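Local coordinates for Atg5 (Kluyveromyces marxianus, PDB 3VQI), which takes part in autophagic vesicle formation and cytoplasm-to-vacuole transport, as the partner of Atg12 in the autophagy-essential Atg12–Atg5 conjugate, at residues R10-V22 with L33-D45. Numbering follows the deposited sequence.
With SO4 (sulfate ion), chain G.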
loop_
_atom_site.group_PDB
_atom_site.type_symbol
_atom_site.label_atom_id
_atom_site.label_comp_id
_atom_site.label_asym_id
_atom_site.label_seq_id
_atom_site.Cartn_x
_atom_site.Cartn_y
_atom_site.Cartn_z
ATOM N N ARG A 10 -3.242 -4.472 15.903
ATOM C CA ARG A 10 -1.938 -4.908 15.415
ATOM C C ARG A 10 -1.763 -4.523 13.950
ATOM O O ARG A 10 -0.694 -4.060 13.547
ATOM C CB ARG A 10 -1.790 -6.425 15.553
ATOM C CG ARG A 10 -1.572 -6.917 16.964
ATOM C CD ARG A 10 -2.571 -7.998 17.317
ATOM N NE ARG A 10 -2.277 -8.593 18.614
ATOM C CZ ARG A 10 -3.093 -9.421 19.257
ATOM N NH1 ARG A 10 -4.261 -9.751 18.718
ATOM N NH2 ARG A 10 -2.743 -9.916 20.439
ATOM N N VAL A 11 -2.814 -4.731 13.161
ATOM C CA VAL A 11 -2.792 -4.415 11.741
ATOM C C VAL A 11 -2.582 -2.916 11.517
ATOM O O VAL A 11 -1.676 -2.502 10.790
ATOM C CB VAL A 11 -4.100 -4.874 11.063
ATOM C CG1 VAL A 11 -4.156 -4.382 9.637
ATOM C CG2 VAL A 11 -4.182 -6.394 11.085
ATOM N N TRP A 12 -3.416 -2.104 12.158
ATOM C CA TRP A 12 -3.303 -0.656 12.034
ATOM C C TRP A 12 -1.903 -0.177 12.406
ATOM O O TRP A 12 -1.387 0.780 11.832
ATOM C CB TRP A 12 -4.330 0.018 12.931
ATOM C CG TRP A 12 -4.249 1.488 12.912
ATOM C CD1 TRP A 12 -3.669 2.293 13.849
ATOM C CD2 TRP A 12 -4.831 2.348 11.942
ATOM N NE1 TRP A 12 -3.866 3.611 13.526
ATOM C CE2 TRP A 12 -4.581 3.674 12.356
ATOM C CE3 TRP A 12 -5.549 2.129 10.758
ATOM C CZ2 TRP A 12 -5.025 4.781 11.631
ATOM C CZ3 TRP A 12 -5.991 3.229 10.030
ATOM C CH2 TRP A 12 -5.726 4.541 10.474
ATOM N N ASN A 13 -1.295 -0.846 13.377
ATOM C CA ASN A 13 0.049 -0.495 13.807
ATOM C C ASN A 13 1.116 -1.352 13.131
ATOM O O ASN A 13 2.280 -1.330 13.533
ATOM C CB ASN A 13 0.160 -0.623 15.324
ATOM C CG ASN A 13 -0.570 0.489 16.054
ATOM O OD1 ASN A 13 -0.657 0.484 17.276
ATOM N ND2 ASN A 13 -1.093 1.455 15.304
ATOM N N GLY A 14 0.713 -2.097 12.101
ATOM C CA GLY A 14 1.648 -2.945 11.372
ATOM C C GLY A 14 2.907 -2.215 10.938
ATOM O O GLY A 14 2.855 -1.123 10.370
ATOM N N THR A 15 4.051 -2.831 11.191
ATOM C CA THR A 15 5.319 -2.217 10.857
ATOM C C THR A 15 6.233 -3.119 10.026
ATOM O O THR A 15 6.040 -4.329 9.988
ATOM C CB THR A 15 6.029 -1.796 12.170
ATOM O OG1 THR A 15 6.120 -0.374 12.212
ATOM C CG2 THR A 15 7.427 -2.402 12.285
ATOM N N ILE A 16 7.205 -2.518 9.340
ATOM C CA ILE A 16 8.198 -3.268 8.562
ATOM C C ILE A 16 9.509 -2.482 8.568
ATOM O O ILE A 16 9.505 -1.262 8.410
ATOM C CB ILE A 16 7.765 -3.536 7.075
ATOM C CG1 ILE A 16 7.323 -2.239 6.399
ATOM C CG2 ILE A 16 6.639 -4.570 7.022
ATOM C CD1 ILE A 16 6.858 -2.426 4.971
ATOM N N ASN A 17 10.622 -3.184 8.782
ATOM C CA ASN A 17 11.948 -2.560 8.807
ATOM C C ASN A 17 12.412 -2.333 7.378
ATOM O O ASN A 17 12.347 -3.240 6.549
ATOM C CB ASN A 17 12.951 -3.459 9.537
ATOM C CG ASN A 17 12.660 -3.574 11.020
ATOM O OD1 ASN A 17 12.591 -2.567 11.725
ATOM N ND2 ASN A 17 12.489 -4.804 11.504
ATOM N N VAL A 18 12.898 -1.134 7.093
ATOM C CA VAL A 18 13.310 -0.808 5.739
ATOM C C VAL A 18 14.694 -0.182 5.637
ATOM O O VAL A 18 14.985 0.797 6.323
ATOM C CB VAL A 18 12.288 0.179 5.098
ATOM C CG1 VAL A 18 12.748 0.599 3.716
ATOM C CG2 VAL A 18 10.914 -0.454 5.047
ATOM N N GLU A 19 15.548 -0.745 4.786
ATOM C CA GLU A 19 16.866 -0.166 4.590
ATOM C C GLU A 19 16.896 0.511 3.226
ATOM O O GLU A 19 16.711 -0.129 2.187
ATOM C CB GLU A 19 17.972 -1.210 4.674
ATOM C CG GLU A 19 19.352 -0.587 4.437
ATOM C CD GLU A 19 20.505 -1.423 4.977
ATOM O OE1 GLU A 19 21.667 -0.950 4.893
ATOM O OE2 GLU A 19 20.254 -2.545 5.484
ATOM N N VAL A 20 17.112 1.818 3.244
ATOM C CA VAL A 20 17.155 2.604 2.027
ATOM C C VAL A 20 18.592 3.000 1.708
ATOM O O VAL A 20 19.233 3.727 2.469
ATOM C CB VAL A 20 16.294 3.877 2.175
ATOM C CG1 VAL A 20 16.312 4.672 0.886
ATOM C CG2 VAL A 20 14.872 3.490 2.553
ATOM N N VAL A 21 19.091 2.516 0.576
ATOM C CA VAL A 21 20.452 2.812 0.152
ATOM C C VAL A 21 20.426 3.568 -1.167
ATOM O O VAL A 21 19.646 3.229 -2.054
ATOM C CB VAL A 21 21.258 1.512 -0.079
ATOM C CG1 VAL A 21 22.728 1.855 -0.278
ATOM C CG2 VAL A 21 21.044 0.526 1.084
ATOM N N VAL A 22 21.273 4.584 -1.308
ATOM C CA VAL A 22 21.305 5.323 -2.565
ATOM C C VAL A 22 21.726 4.365 -3.677
ATOM O O VAL A 22 22.543 3.477 -3.450
ATOM C CB VAL A 22 22.299 6.479 -2.524
ATOM C CG1 VAL A 22 22.276 7.209 -3.855
ATOM C CG2 VAL A 22 21.945 7.426 -1.389
ATOM N N LEU A 33 29.133 2.503 2.815
ATOM C CA LEU A 33 27.769 1.997 2.843
ATOM C C LEU A 33 26.991 2.664 3.976
ATOM O O LEU A 33 25.862 3.113 3.788
ATOM C CB LEU A 33 27.770 0.477 3.042
ATOM C CG LEU A 33 26.412 -0.172 3.329
ATOM C CD1 LEU A 33 25.456 0.157 2.202
ATOM C CD2 LEU A 33 26.563 -1.680 3.484
ATOM N N ALA A 34 27.603 2.731 5.152
ATOM C CA ALA A 34 26.951 3.340 6.295
ATOM C C ALA A 34 26.464 4.739 5.949
ATOM O O ALA A 34 25.349 5.120 6.305
ATOM C CB ALA A 34 27.908 3.395 7.477
ATOM N N ASP A 35 27.292 5.499 5.247
ATOM C CA ASP A 35 26.935 6.863 4.873
ATOM C C ASP A 35 25.809 6.997 3.842
ATOM O O ASP A 35 25.079 7.990 3.843
ATOM C CB ASP A 35 28.173 7.603 4.356
ATOM C CG ASP A 35 29.002 8.216 5.472
ATOM O OD1 ASP A 35 29.469 7.467 6.360
ATOM O OD2 ASP A 35 29.188 9.455 5.456
ATOM N N LYS A 36 25.670 6.009 2.964
ATOM C CA LYS A 36 24.643 6.058 1.926
ATOM C C LYS A 36 23.416 5.225 2.286
ATOM O O LYS A 36 22.600 4.892 1.429
ATOM C CB LYS A 36 25.229 5.590 0.589
ATOM C CG LYS A 36 25.673 4.139 0.575
ATOM C CD LYS A 36 26.289 3.774 -0.763
ATOM C CE LYS A 36 26.824 2.345 -0.758
ATOM N NZ LYS A 36 27.522 2.019 -2.036
ATOM N N SER A 37 23.292 4.895 3.562
ATOM C CA SER A 37 22.164 4.110 4.026
ATOM C C SER A 37 21.437 4.802 5.161
ATOM O O SER A 37 21.920 5.780 5.722
ATOM C CB SER A 37 22.629 2.737 4.510
ATOM O OG SER A 37 23.076 1.936 3.434
ATOM N N CYS A 38 20.262 4.279 5.483
ATOM C CA CYS A 38 19.446 4.782 6.576
ATOM C C CYS A 38 18.324 3.777 6.759
ATOM O O CYS A 38 17.757 3.285 5.790
ATOM C CB CYS A 38 18.888 6.181 6.270
ATOM S SG CYS A 38 17.506 6.262 5.120
ATOM N N HIS A 39 18.032 3.435 8.005
ATOM C CA HIS A 39 16.973 2.481 8.286
ATOM C C HIS A 39 15.805 3.240 8.875
ATOM O O HIS A 39 15.973 4.072 9.762
ATOM C CB HIS A 39 17.456 1.414 9.272
ATOM C CG HIS A 39 18.807 0.868 8.940
ATOM N ND1 HIS A 39 19.970 1.570 9.182
ATOM C CD2 HIS A 39 19.181 -0.279 8.326
ATOM C CE1 HIS A 39 21.002 0.878 8.731
ATOM N NE2 HIS A 39 20.551 -0.248 8.206
ATOM N N ILE A 40 14.617 2.968 8.365
ATOM C CA ILE A 40 13.447 3.636 8.874
ATOM C C ILE A 40 12.338 2.629 9.001
ATOM O O ILE A 40 12.232 1.707 8.193
ATOM C CB ILE A 40 13.020 4.759 7.947
ATOM C CG1 ILE A 40 12.640 4.192 6.592
ATOM C CG2 ILE A 40 14.170 5.744 7.777
ATOM C CD1 ILE A 40 12.268 5.265 5.604
ATOM N N VAL A 41 11.531 2.778 10.040
ATOM C CA VAL A 41 10.420 1.871 10.229
ATOM C C VAL A 41 9.273 2.499 9.452
ATOM O O VAL A 41 9.036 3.703 9.569
ATOM C CB VAL A 41 10.052 1.740 11.724
ATOM C CG1 VAL A 41 8.902 0.758 11.896
ATOM C CG2 VAL A 41 11.258 1.256 12.513
ATOM N N MET A 42 8.595 1.705 8.627
ATOM C CA MET A 42 7.469 2.207 7.841
ATOM C C MET A 42 6.180 1.513 8.247
ATOM O O MET A 42 6.175 0.328 8.601
ATOM C CB MET A 42 7.685 1.966 6.351
ATOM C CG MET A 42 8.766 2.802 5.704
ATOM S SD MET A 42 8.858 2.435 3.950
ATOM C CE MET A 42 10.296 3.431 3.473
ATOM N N LEU A 43 5.082 2.252 8.203
ATOM C CA LEU A 43 3.809 1.662 8.541
ATOM C C LEU A 43 3.358 0.832 7.348
ATOM O O LEU A 43 3.499 1.259 6.209
ATOM C CB LEU A 43 2.801 2.755 8.853
ATOM C CG LEU A 43 3.088 3.447 10.186
ATOM C CD1 LEU A 43 2.226 4.686 10.318
ATOM C CD2 LEU A 43 2.835 2.471 11.328
ATOM N N ARG A 44 2.846 -0.366 7.610
ATOM C CA ARG A 44 2.382 -1.236 6.544
ATOM C C ARG A 44 1.269 -0.577 5.759
ATOM O O ARG A 44 1.231 -0.649 4.537
ATOM C CB ARG A 44 1.901 -2.571 7.114
ATOM C CG ARG A 44 3.024 -3.583 7.290
ATOM C CD ARG A 44 2.586 -4.871 7.974
ATOM N NE ARG A 44 3.426 -5.966 7.509
ATOM C CZ ARG A 44 3.233 -6.603 6.356
ATOM N NH1 ARG A 44 2.213 -6.263 5.571
ATOM N NH2 ARG A 44 4.091 -7.535 5.964
ATOM N N ASP A 45 0.361 0.076 6.466
ATOM C CA ASP A 45 -0.741 0.737 5.810
ATOM C C ASP A 45 -0.493 2.224 5.707
ATOM O O ASP A 45 -1.142 3.036 6.369
ATOM C CB ASP A 45 -2.042 0.455 6.552
ATOM C CG ASP A 45 -2.947 -0.474 5.779
ATOM O OD1 ASP A 45 -3.258 -0.151 4.615
ATOM O OD2 ASP A 45 -3.344 -1.524 6.325
HETATM S S SO4 G . 20.398 5.155 10.332
HETATM O O1 SO4 G . 21.006 4.052 9.565
HETATM O O2 SO4 G . 21.020 6.437 9.943
HETATM O O3 SO4 G . 18.950 5.222 10.056
HETATM O O4 SO4 G . 20.616 4.904 11.769
HETATM O O HOH W 1 0.337 -0.138 9.580
#
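I16 and V18 pair with M42 and I40 in the antiparallel β-hairpin that opens the first ubiquitin fold (UblA) of Atg5; strand 37-43 is the outermost strand of the sheet, and strand 15-22 lies between it and the parallel strand 114-121. Backbone bonds set the register: M42 N reaches I16 O nearly straight (177°), I40 N donates to V18 O, I16 N and V18 N return bonds to M42 O and I40 O, and V22 N closes the far end on K36 O. At the near end R44 N donates to G14 O from above the carbonyl plane, and a water lies within hydrogen-bonding distance of W12 O and G14 O and accepts from D45 N.

Apolar contacts gather on the face of I16, V18, V20, I40 and M42; helix 48-59 packs on V20 and I40 through V55 and on M42 through L48 and Y51, while I16 meets C89 and F93 of helix 89-96. The extended M42 side chain crosses V18 at about a right angle, its SD 3.7 Å from V18 CG2 and its CE 3.8 Å from V18 CG1. I16 chi1 of 51° sets CG1 between the backbone N and the carbonyl carbon and leaves CG2 beside the backbone N, 3.5 Å from R44 NE, while the R44 guanidinium forms a salt bridge with D94.

On the other face, V41 CG1 meets T15 CG2 at 3.5 Å. E19 and H39 run side by side, carboxylate and imidazole planes 53° apart, with E19 CD 3.4 Å from H39 NE2. Toward the far end V21 CG1 packs against K36 CG, and S37 OG donates to L33 O, four residues back. A sulfate, probably from the crystallisation liquor, lies at the edge of the H39 ring: H39 N donates to its O3, and H39 ND1 to its O1 at 2.7 Å.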